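Afp (Microbacterium arborescens, PDB 2YJK) probably takes up and stores ferric iron as a Dps protein of the ferritin family, twelve chains forming the assembly. Local coordinates at residues 49-52 and 53-57; 39-42 and 43-47; 122-125 and 126-130; 143-146 and 147-151. One frame throughout, in Å; residues are numbered along the deposited sequence.

Contact 1: residues 49-52 and 53-57; sequences SNFI and AIHEL
This is a local i to i+4 contact in the first turn of helix 51-78, one of the long helices of the ferritin-like bundle, where Phe51 and His55 run alongside each other. Both place their ring anti to the backbone N (chi1 171° in Phe51), which sets the two rings in an offset stack with centroids 4.8 Å apart and planes only 26° from parallel. Phe51 CZ comes over one face of the imidazole, 3.6 Å from His55 ND1, while His55 CB lies over one face of the phenyl ring, toward its rim, in a CH-pi contact 4.0 Å from the Phe51 ring centroid. Flat rings suit this place, because Trp153 of a second subunit meets both of them. Beneath them the helix begins: His55 N donates to Phe51 O at 2.7 Å, and Ile54 N to Asn50 O at 3.1 Å. Asn50 stands at the N-cap position, yet its side chain makes no capping bond; its ND2 reaches Ser49 O of a third subunit, and its CB lies 3.8 Å from Ile54 CG1. Ile54, branched and apolar, packs on Trp105 of helix 105-130. Since the imidazole of His55 also stacks on His43, an iron ligand, the phenyl ring of Phe51 probably restricts how His55 can turn beside the iron site.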
loop_
_atom_site.group_PDB
_atom_site.type_symbol
_atom_site.label_atom_id
_atom_site.label_comp_id
_atom_site.label_asym_id
_atom_site.label_seq_id
_atom_site.Cartn_x
_atom_site.Cartn_y
_atom_site.Cartn_z
ATOM N N SER C 49 4.278 34.881 5.407
ATOM C CA SER C 49 4.553 34.465 4.019
ATOM C C SER C 49 4.995 32.996 3.873
ATOM O O SER C 49 4.854 32.389 2.814
ATOM C CB SER C 49 5.546 35.404 3.380
ATOM O OG SER C 49 6.777 35.298 4.058
ATOM N N ASN C 50 5.505 32.434 4.954
ATOM C CA ASN C 50 5.925 31.053 4.961
ATOM C C ASN C 50 4.896 30.085 5.585
ATOM O O ASN C 50 5.238 28.983 5.916
ATOM C CB ASN C 50 7.193 30.953 5.773
ATOM C CG ASN C 50 8.275 30.188 5.059
ATOM O OD1 ASN C 50 8.026 29.450 4.096
ATOM N ND2 ASN C 50 9.504 30.328 5.563
ATOM N N PHE C 51 3.643 30.507 5.712
ATOM C CA PHE C 51 2.654 29.742 6.451
ATOM C C PHE C 51 2.617 28.232 6.172
ATOM O O PHE C 51 2.790 27.439 7.091
ATOM C CB PHE C 51 1.246 30.327 6.312
ATOM C CG PHE C 51 0.193 29.429 6.879
ATOM C CD1 PHE C 51 -0.036 29.383 8.246
ATOM C CD2 PHE C 51 -0.544 28.589 6.046
ATOM C CE1 PHE C 51 -1.020 28.557 8.808
ATOM C CE2 PHE C 51 -1.533 27.742 6.585
ATOM C CZ PHE C 51 -1.758 27.726 7.982
ATOM N N ILE C 52 2.387 27.825 4.928
ATOM C CA ILE C 52 2.063 26.399 4.721
ATOM C C ILE C 52 3.279 25.482 5.024
ATOM O O ILE C 52 3.143 24.445 5.691
ATOM C CB ILE C 52 1.290 26.111 3.370
ATOM C CG1 ILE C 52 0.525 24.783 3.415
ATOM C CG2 ILE C 52 2.225 26.100 2.195
ATOM C CD1 ILE C 52 -0.672 24.731 4.328
ATOM N N ALA C 53 4.463 25.918 4.635
ATOM C CA ALA C 53 5.672 25.129 4.892
ATOM C C ALA C 53 5.987 25.053 6.404
ATOM O O ALA C 53 6.348 24.010 6.911
ATOM C CB ALA C 53 6.847 25.715 4.108
ATOM N N ILE C 54 5.792 26.144 7.138
ATOM C CA ILE C 54 6.043 26.136 8.572
ATOM C C ILE C 54 4.921 25.456 9.371
ATOM O O ILE C 54 5.193 24.818 10.397
ATOM C CB ILE C 54 6.306 27.566 9.088
ATOM C CG1 ILE C 54 7.546 28.188 8.346
ATOM C CG2 ILE C 54 6.451 27.606 10.627
ATOM C CD1 ILE C 54 8.862 27.436 8.519
ATOM N N HIS C 55 3.662 25.686 8.957
ATOM C CA HIS C 55 2.499 24.950 9.466
ATOM C C HIS C 55 2.772 23.425 9.385
ATOM O O HIS C 55 2.547 22.703 10.325
ATOM C CB HIS C 55 1.254 25.343 8.640
ATOM C CG HIS C 55 -0.019 24.659 9.043
ATOM N ND1 HIS C 55 -0.750 25.020 10.174
ATOM C CD2 HIS C 55 -0.749 23.711 8.402
ATOM C CE1 HIS C 55 -1.830 24.254 10.244
ATOM N NE2 HIS C 55 -1.863 23.471 9.173
ATOM N N GLU C 56 3.264 22.962 8.248
ATOM C CA GLU C 56 3.543 21.545 8.037
ATOM C C GLU C 56 4.771 21.036 8.737
ATOM O O GLU C 56 4.721 19.951 9.315
ATOM C CB GLU C 56 3.608 21.207 6.551
ATOM C CG GLU C 56 2.256 21.378 5.883
ATOM C CD GLU C 56 2.057 20.436 4.694
ATOM O OE1 GLU C 56 3.081 20.074 4.017
ATOM O OE2 GLU C 56 0.872 20.069 4.433
ATOM N N LEU C 57 5.863 21.811 8.706
ATOM C CA LEU C 57 7.061 21.466 9.489
ATOM C C LEU C 57 6.771 21.333 11.008
ATOM O O LEU C 57 7.225 20.375 11.654
ATOM C CB LEU C 57 8.209 22.464 9.239
ATOM C CG LEU C 57 9.478 22.301 10.082
ATOM C CD1 LEU C 57 10.061 20.900 9.773
ATOM C CD2 LEU C 57 10.503 23.384 9.641
#

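Contact 2: residues 39-42 and 43-47; sequences GKQA and HWNVR. With OFE (Iron(II) oxide), chain B.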
loop_
_atom_site.group_PDB
_atom_site.type_symbol
_atom_site.label_atom_id
_atom_site.label_comp_id
_atom_site.label_asym_id
_atom_site.label_seq_id
_atom_site.Cartn_x
_atom_site.Cartn_y
_atom_site.Cartn_z
ATOM N N GLY C 39 3.745 22.928 20.442
ATOM C CA GLY C 39 4.022 22.891 19.058
ATOM C C GLY C 39 2.692 22.964 18.310
ATOM O O GLY C 39 2.597 23.585 17.227
ATOM N N LYS C 40 1.663 22.288 18.837
ATOM C CA LYS C 40 0.358 22.400 18.181
ATOM C C LYS C 40 -0.154 23.810 18.264
ATOM O O LYS C 40 -0.654 24.330 17.280
ATOM C CB LYS C 40 -0.682 21.439 18.756
ATOM C CG LYS C 40 -0.570 20.043 18.165
ATOM C CD LYS C 40 -1.123 20.006 16.677
ATOM C CE LYS C 40 -1.471 18.596 16.300
ATOM N NZ LYS C 40 -1.807 18.472 14.834
ATOM N N GLN C 41 0.011 24.425 19.432
ATOM C CA GLN C 41 -0.258 25.821 19.591
ATOM C C GLN C 41 0.412 26.647 18.500
ATOM O O GLN C 41 -0.266 27.450 17.915
ATOM C CB GLN C 41 0.178 26.311 21.001
ATOM C CG GLN C 41 0.175 27.834 21.181
ATOM C CD GLN C 41 -1.251 28.448 21.291
ATOM O OE1 GLN C 41 -2.270 27.743 21.241
ATOM N NE2 GLN C 41 -1.314 29.766 21.390
ATOM N N ALA C 42 1.731 26.476 18.267
ATOM C CA ALA C 42 2.506 27.224 17.215
ATOM C C ALA C 42 1.932 26.873 15.819
ATOM O O ALA C 42 1.698 27.731 14.957
ATOM C CB ALA C 42 4.048 26.864 17.292
ATOM N N HIS C 43 1.601 25.598 15.650
ATOM C CA HIS C 43 1.049 25.084 14.398
ATOM C C HIS C 43 -0.296 25.782 14.066
ATOM O O HIS C 43 -0.492 26.210 12.916
ATOM C CB HIS C 43 0.886 23.591 14.613
ATOM C CG HIS C 43 0.126 22.889 13.545
ATOM N ND1 HIS C 43 0.678 22.589 12.309
ATOM C CD2 HIS C 43 -1.140 22.418 13.527
ATOM C CE1 HIS C 43 -0.221 21.949 11.585
ATOM N NE2 HIS C 43 -1.320 21.815 12.312
ATOM N N TRP C 44 -1.194 25.936 15.065
ATOM C CA TRP C 44 -2.528 26.584 14.834
ATOM C C TRP C 44 -2.427 28.115 14.534
ATOM O O TRP C 44 -3.154 28.645 13.682
ATOM C CB TRP C 44 -3.499 26.329 16.023
ATOM C CG TRP C 44 -3.763 24.818 16.170
ATOM C CD1 TRP C 44 -3.855 23.863 15.122
ATOM C CD2 TRP C 44 -4.004 24.093 17.391
ATOM N NE1 TRP C 44 -4.117 22.620 15.666
ATOM C CE2 TRP C 44 -4.187 22.724 17.040
ATOM C CE3 TRP C 44 -4.083 24.471 18.744
ATOM C CZ2 TRP C 44 -4.465 21.708 18.024
ATOM C CZ3 TRP C 44 -4.361 23.466 19.737
ATOM C CH2 TRP C 44 -4.517 22.103 19.371
ATOM N N ASN C 45 -1.494 28.776 15.232
ATOM C CA ASN C 45 -1.450 30.255 15.356
ATOM C C ASN C 45 -0.469 30.953 14.418
ATOM O O ASN C 45 -0.453 32.214 14.302
ATOM C CB ASN C 45 -1.234 30.610 16.828
ATOM C CG ASN C 45 -2.505 30.366 17.651
ATOM O OD1 ASN C 45 -3.503 31.037 17.458
ATOM N ND2 ASN C 45 -2.509 29.317 18.451
ATOM N N VAL C 46 0.345 30.151 13.726
ATOM C CA VAL C 46 1.351 30.695 12.802
ATOM C C VAL C 46 0.761 31.489 11.622
ATOM O O VAL C 46 -0.294 31.131 11.099
ATOM C CB VAL C 46 2.385 29.608 12.367
ATOM C CG1 VAL C 46 1.754 28.454 11.525
ATOM C CG2 VAL C 46 3.541 30.277 11.591
ATOM N N ARG C 47 1.433 32.566 11.215
ATOM C CA ARG C 47 0.962 33.458 10.148
ATOM C C ARG C 47 2.125 33.858 9.268
ATOM O O ARG C 47 3.275 33.787 9.703
ATOM C CB ARG C 47 0.428 34.789 10.710
ATOM C CG ARG C 47 -0.468 34.646 11.886
ATOM C CD ARG C 47 -1.821 35.082 11.466
ATOM N NE ARG C 47 -2.668 33.928 11.245
ATOM C CZ ARG C 47 -3.980 33.974 10.974
ATOM N NH1 ARG C 47 -4.614 35.151 10.879
ATOM N NH2 ARG C 47 -4.649 32.812 10.811
HETATM FE FE OFE B . -3.537 20.696 11.946
HETATM O O OFE B . -2.669 18.398 12.333
HETATM O O HOH W 1 -3.366 20.985 9.605
#
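Gln41 O is gripped twice by one residue: Asn45 N donates to it at 3.2 Å and Asn45 ND2 at 3.0 Å, the two arriving from opposite faces of the carbonyl plane. The pair closes the last turn of helix 15-45, a long helix of the ferritin-like bundle, just before strand 46-47. Asparagine suits a helix end, since its short amide can fold back onto a carbonyl. Here CG lies beside the backbone N (chi1 -73°), which brings ND2 over that oxygen. Gln41 sends OE1 to Ser85 N of a fourth subunit and NE2 to Pro99 O.

Lys40 and Trp44 meet crosswise. Lys40 CB sits over the six-membered ring of Trp44 in a CH-pi contact, 4.0 Å from its centroid. The long aliphatic part of lysine thus packs on tryptophan while its amine travels on to the iron oxide site, where it has salt bridges to Asp59 and to Asp70 of the fourth subunit. Trp44 NE1 bonds to that same Asp70, so indole and amine both probably serve to position a ligand of the iron.

His43 runs alongside Lys40, with Lys40 CD 4.0 Å from His43 CD2. Its ND1 is held by His55 O, which fixes the ring's rotation and leaves NE2 for the metal. Asp70 and Glu74 of the fourth subunit complete the protein ligands, an intersubunit site characteristic of Dps proteins, and a water also binds the iron. The iron lies in the imidazole plane at the ring edge, 2.5 Å from His43 NE2, and Lys40 NZ is 2.6 Å from the oxide O.

Contact 3: residues 122-125 and 126-130; sequences DLQA and AIDGL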
loop_
_atom_site.group_PDB
_atom_site.type_symbol
_atom_site.label_atom_id
_atom_site.label_comp_id
_atom_site.label_asym_id
_atom_site.label_seq_id
_atom_site.Cartn_x
_atom_site.Cartn_y
_atom_site.Cartn_z
ATOM N N ASP C 122 18.580 18.811 28.681
ATOM C CA ASP C 122 18.205 17.624 29.474
ATOM C C ASP C 122 18.610 16.314 28.767
ATOM O O ASP C 122 19.008 15.362 29.423
ATOM C CB ASP C 122 16.727 17.632 29.826
ATOM C CG ASP C 122 16.364 18.670 30.945
ATOM O OD1 ASP C 122 17.174 18.972 31.907
ATOM O OD2 ASP C 122 15.209 19.163 30.898
ATOM N N LEU C 123 18.554 16.262 27.430
ATOM C CA LEU C 123 19.073 15.066 26.726
ATOM C C LEU C 123 20.597 14.875 26.952
ATOM O O LEU C 123 21.078 13.733 27.161
ATOM C CB LEU C 123 18.688 15.066 25.251
ATOM C CG LEU C 123 17.201 14.759 25.015
ATOM C CD1 LEU C 123 16.739 15.406 23.725
ATOM C CD2 LEU C 123 16.934 13.235 25.024
ATOM N N GLN C 124 21.349 15.978 26.952
ATOM C CA GLN C 124 22.791 15.881 27.095
ATOM C C GLN C 124 23.117 15.497 28.544
ATOM O O GLN C 124 23.867 14.584 28.768
ATOM C CB GLN C 124 23.513 17.163 26.634
ATOM C CG GLN C 124 25.099 17.056 26.579
ATOM C CD GLN C 124 25.599 15.950 25.583
ATOM O OE1 GLN C 124 25.132 15.861 24.436
ATOM N NE2 GLN C 124 26.512 15.096 26.043
ATOM N N ALA C 125 22.420 16.059 29.511
ATOM C CA ALA C 125 22.520 15.500 30.866
ATOM C C ALA C 125 22.178 13.975 30.961
ATOM O O ALA C 125 22.843 13.229 31.674
ATOM C CB ALA C 125 21.682 16.326 31.867
ATOM N N ALA C 126 21.154 13.512 30.243
ATOM C CA ALA C 126 20.843 12.064 30.316
ATOM C C ALA C 126 21.956 11.241 29.700
ATOM O O ALA C 126 22.344 10.265 30.264
ATOM C CB ALA C 126 19.505 11.722 29.706
ATOM N N ILE C 127 22.503 11.690 28.579
ATOM C CA ILE C 127 23.569 10.963 27.886
ATOM C C ILE C 127 24.811 10.875 28.760
ATOM O O ILE C 127 25.397 9.800 28.877
ATOM C CB ILE C 127 23.900 11.596 26.500
ATOM C CG1 ILE C 127 22.687 11.425 25.585
ATOM C CG2 ILE C 127 25.151 10.955 25.851
ATOM C CD1 ILE C 127 22.647 12.426 24.486
ATOM N N ASP C 128 25.201 11.991 29.372
ATOM C CA ASP C 128 26.333 11.995 30.318
ATOM C C ASP C 128 26.002 11.134 31.537
ATOM O O ASP C 128 26.792 10.285 31.935
ATOM C CB ASP C 128 26.711 13.436 30.773
ATOM C CG ASP C 128 27.242 14.336 29.608
ATOM O OD1 ASP C 128 27.703 13.790 28.572
ATOM O OD2 ASP C 128 27.154 15.594 29.710
ATOM N N GLY C 129 24.813 11.341 32.116
ATOM C CA GLY C 129 24.449 10.708 33.399
ATOM C C GLY C 129 24.188 9.203 33.299
ATOM O O GLY C 129 24.354 8.493 34.279
ATOM N N LEU C 130 23.813 8.722 32.114
ATOM C CA LEU C 130 23.564 7.289 31.899
ATOM C C LEU C 130 24.824 6.507 31.453
ATOM O O LEU C 130 24.840 5.261 31.452
ATOM C CB LEU C 130 22.373 7.076 30.921
ATOM C CG LEU C 130 21.037 7.591 31.451
ATOM C CD1 LEU C 130 19.937 7.754 30.399
ATOM C CD2 LEU C 130 20.530 6.738 32.695
#
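Gln124 and Asp128 make the one side-chain hydrogen bond of this contact, an i to i+4 link on the outer side of helix 105-130, near the end of this long helix of the ferritin-like bundle. Gln124 places CG anti to its own N (chi1 -172°) and then bends at chi2, so that the amide swings along the helix toward the following turn. NE2 reaches Asp128 OD1 at 3.1 Å, with an N-H...O angle of 136°, far from straight. The acceptor lies in the plane of the glutamine amide, but the donor comes from above the carboxylate plane, and the two flat groups stand 58° apart. Both residue types suit a partly open surface: the amide carries no charge but offers the carboxylate an N-H.

The backbone bonds are regular. Asp128 N donates to Gln124 O at 3.0 Å, almost straight. Gly129 N follows to Ala125 O at 2.8 Å, and Ile127 N to Leu123 O at 2.9 Å. The aspartate that takes the side-chain bond is therefore tied to the same glutamine twice.

Apolar packing occupies the inner sides. Ala126, a small residue, packs on Phe24 of helix 15-45, against which Leu130 also packs, while Leu123 reaches Val28. Ile127 faces helix 135-156, touching Ala141 and Lys145, and meets Thr136 of a fifth subunit. Asp122 turns away from the contact and forms a salt bridge with Lys31. Within the helix itself the branched side chain of Ile127 folds back over the preceding turn, bringing its CG1 to 3.2 Å from Leu123 O.

Contact 4: residues 143-146 and 147-151; sequences EIKR and GVDKD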
loop_
_atom_site.group_PDB
_atom_site.type_symbol
_atom_site.label_atom_id
_atom_site.label_comp_id
_atom_site.label_asym_id
_atom_site.label_seq_id
_atom_site.Cartn_x
_atom_site.Cartn_y
_atom_site.Cartn_z
ATOM N N GLU C 143 19.282 8.367 20.692
ATOM C CA GLU C 143 18.394 8.313 19.544
ATOM C C GLU C 143 17.455 9.575 19.530
ATOM O O GLU C 143 17.281 10.216 18.495
ATOM C CB GLU C 143 17.585 7.018 19.591
ATOM C CG GLU C 143 16.388 6.939 18.595
ATOM C CD GLU C 143 15.502 5.730 18.933
ATOM O OE1 GLU C 143 15.989 4.603 18.769
ATOM O OE2 GLU C 143 14.349 5.909 19.407
ATOM N N ILE C 144 16.859 9.936 20.659
ATOM C CA ILE C 144 16.017 11.119 20.666
ATOM C C ILE C 144 16.845 12.440 20.362
ATOM O O ILE C 144 16.398 13.319 19.595
ATOM C CB ILE C 144 15.297 11.314 22.035
ATOM C CG1 ILE C 144 14.266 10.182 22.322
ATOM C CG2 ILE C 144 14.591 12.707 22.055
ATOM C CD1 ILE C 144 13.896 10.034 23.821
ATOM N N LYS C 145 18.043 12.578 20.976
ATOM C CA LYS C 145 18.920 13.724 20.616
ATOM C C LYS C 145 19.237 13.878 19.091
ATOM O O LYS C 145 19.234 14.995 18.555
ATOM C CB LYS C 145 20.214 13.730 21.419
ATOM C CG LYS C 145 20.826 15.128 21.393
ATOM C CD LYS C 145 22.096 15.210 22.269
ATOM C CE LYS C 145 22.643 16.687 22.391
ATOM N NZ LYS C 145 23.008 17.239 21.081
ATOM N N ARG C 146 19.507 12.789 18.393
ATOM C CA ARG C 146 19.746 12.882 16.935
ATOM C C ARG C 146 18.543 13.492 16.225
ATOM O O ARG C 146 18.712 14.429 15.409
ATOM C CB ARG C 146 20.038 11.515 16.287
ATOM C CG ARG C 146 21.427 11.015 16.590
ATOM C CD ARG C 146 21.602 9.647 16.010
ATOM N NE ARG C 146 21.390 9.645 14.560
ATOM C CZ ARG C 146 21.521 8.551 13.812
ATOM N NH1 ARG C 146 21.900 7.411 14.363
ATOM N NH2 ARG C 146 21.270 8.583 12.524
ATOM N N GLY C 147 17.354 12.977 16.514
ATOM C CA GLY C 147 16.128 13.520 15.904
ATOM C C GLY C 147 15.854 14.974 16.263
ATOM O O GLY C 147 15.451 15.750 15.404
ATOM N N VAL C 148 16.078 15.351 17.516
ATOM C CA VAL C 148 15.795 16.681 17.990
ATOM C C VAL C 148 16.780 17.690 17.376
ATOM O O VAL C 148 16.342 18.755 16.876
ATOM C CB VAL C 148 15.788 16.728 19.550
ATOM C CG1 VAL C 148 15.550 18.179 20.107
ATOM C CG2 VAL C 148 14.638 15.874 20.115
ATOM N N ASP C 149 18.065 17.311 17.322
ATOM C CA ASP C 149 19.142 18.048 16.612
ATOM C C ASP C 149 18.798 18.325 15.168
ATOM O O ASP C 149 19.013 19.431 14.647
ATOM C CB ASP C 149 20.451 17.259 16.635
ATOM C CG ASP C 149 21.234 17.478 17.934
ATOM O OD1 ASP C 149 20.852 18.426 18.657
ATOM O OD2 ASP C 149 22.190 16.726 18.259
ATOM N N LYS C 150 18.202 17.349 14.508
ATOM C CA LYS C 150 17.863 17.574 13.125
ATOM C C LYS C 150 16.637 18.531 12.943
ATOM O O LYS C 150 16.657 19.421 12.089
ATOM C CB LYS C 150 17.681 16.206 12.453
ATOM C CG LYS C 150 17.266 16.294 11.002
ATOM C CD LYS C 150 17.012 14.881 10.426
ATOM C CE LYS C 150 16.929 14.990 8.913
ATOM N NZ LYS C 150 16.351 13.764 8.277
ATOM N N ASP C 151 15.576 18.320 13.730
ATOM C CA ASP C 151 14.401 19.196 13.779
ATOM C C ASP C 151 14.805 20.631 14.107
ATOM O O ASP C 151 14.309 21.571 13.489
ATOM C CB ASP C 151 13.392 18.696 14.809
ATOM C CG ASP C 151 12.661 17.375 14.328
ATOM O OD1 ASP C 151 12.644 17.091 13.080
ATOM O OD2 ASP C 151 12.118 16.637 15.214
#
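Lys145 and Asp149 form an i to i+4 salt bridge in which NZ reaches Asp149 OD2 at 3.0 Å through that oxygen's syn lone pair, with a weak second bond to OD1 at 3.5 Å. The lysine chain is extended as far as CE and turns only at its last torsion (chi4 -61°), which brings the ammonium to the carboxylate. OD2 has a further partner in Arg75 of a fifth subunit, so two cations share one buried acid and would probably favour its ionised form. The same two residues are joined in the backbone, Asp149 N to Lys145 O at 2.9 Å.

All this lies on helix 135-156 of the ferritin-like bundle, whose inner side carries Ile144 and Val148 against Tyr68 of helix 51-78. Their CG2 methyls meet at 3.7 Å, and apolar residues suit this buried face. Val148 N is satisfied by Ile144 O at 2.9 Å, whereas Gly147 N makes a weak bond to Glu143 O at 3.4 Å. Arg146 sends its guanidinium to Asp139 and Glu143 of the fifth subunit, and Glu143 receives Arg146 of a sixth. Lys150 N closes on Arg146 O at 3.1 Å.

Contacts 1 and 2 are buried and lie on the same side of the chain's centre. They touch where His55 O meets His43 ND1, joining helix 51-78 to the end of helix 15-45 around the iron site; contact 1 is an aromatic stack, whereas contact 2 binds the iron. Contacts 3 and 4 are only partly buried and each carry an i to i+4 polar side-chain pair, an amide with a carboxylate in one and a salt bridge in the other. They belong to successive helices, 105-130 and 135-156, and touch through Leu123 on Ile144 and through Gln124 and Ile127 on Lys145. Contact 3 lies across the chain's centre from contacts 1 and 2, with nearest atoms about 15 Å from contact 2.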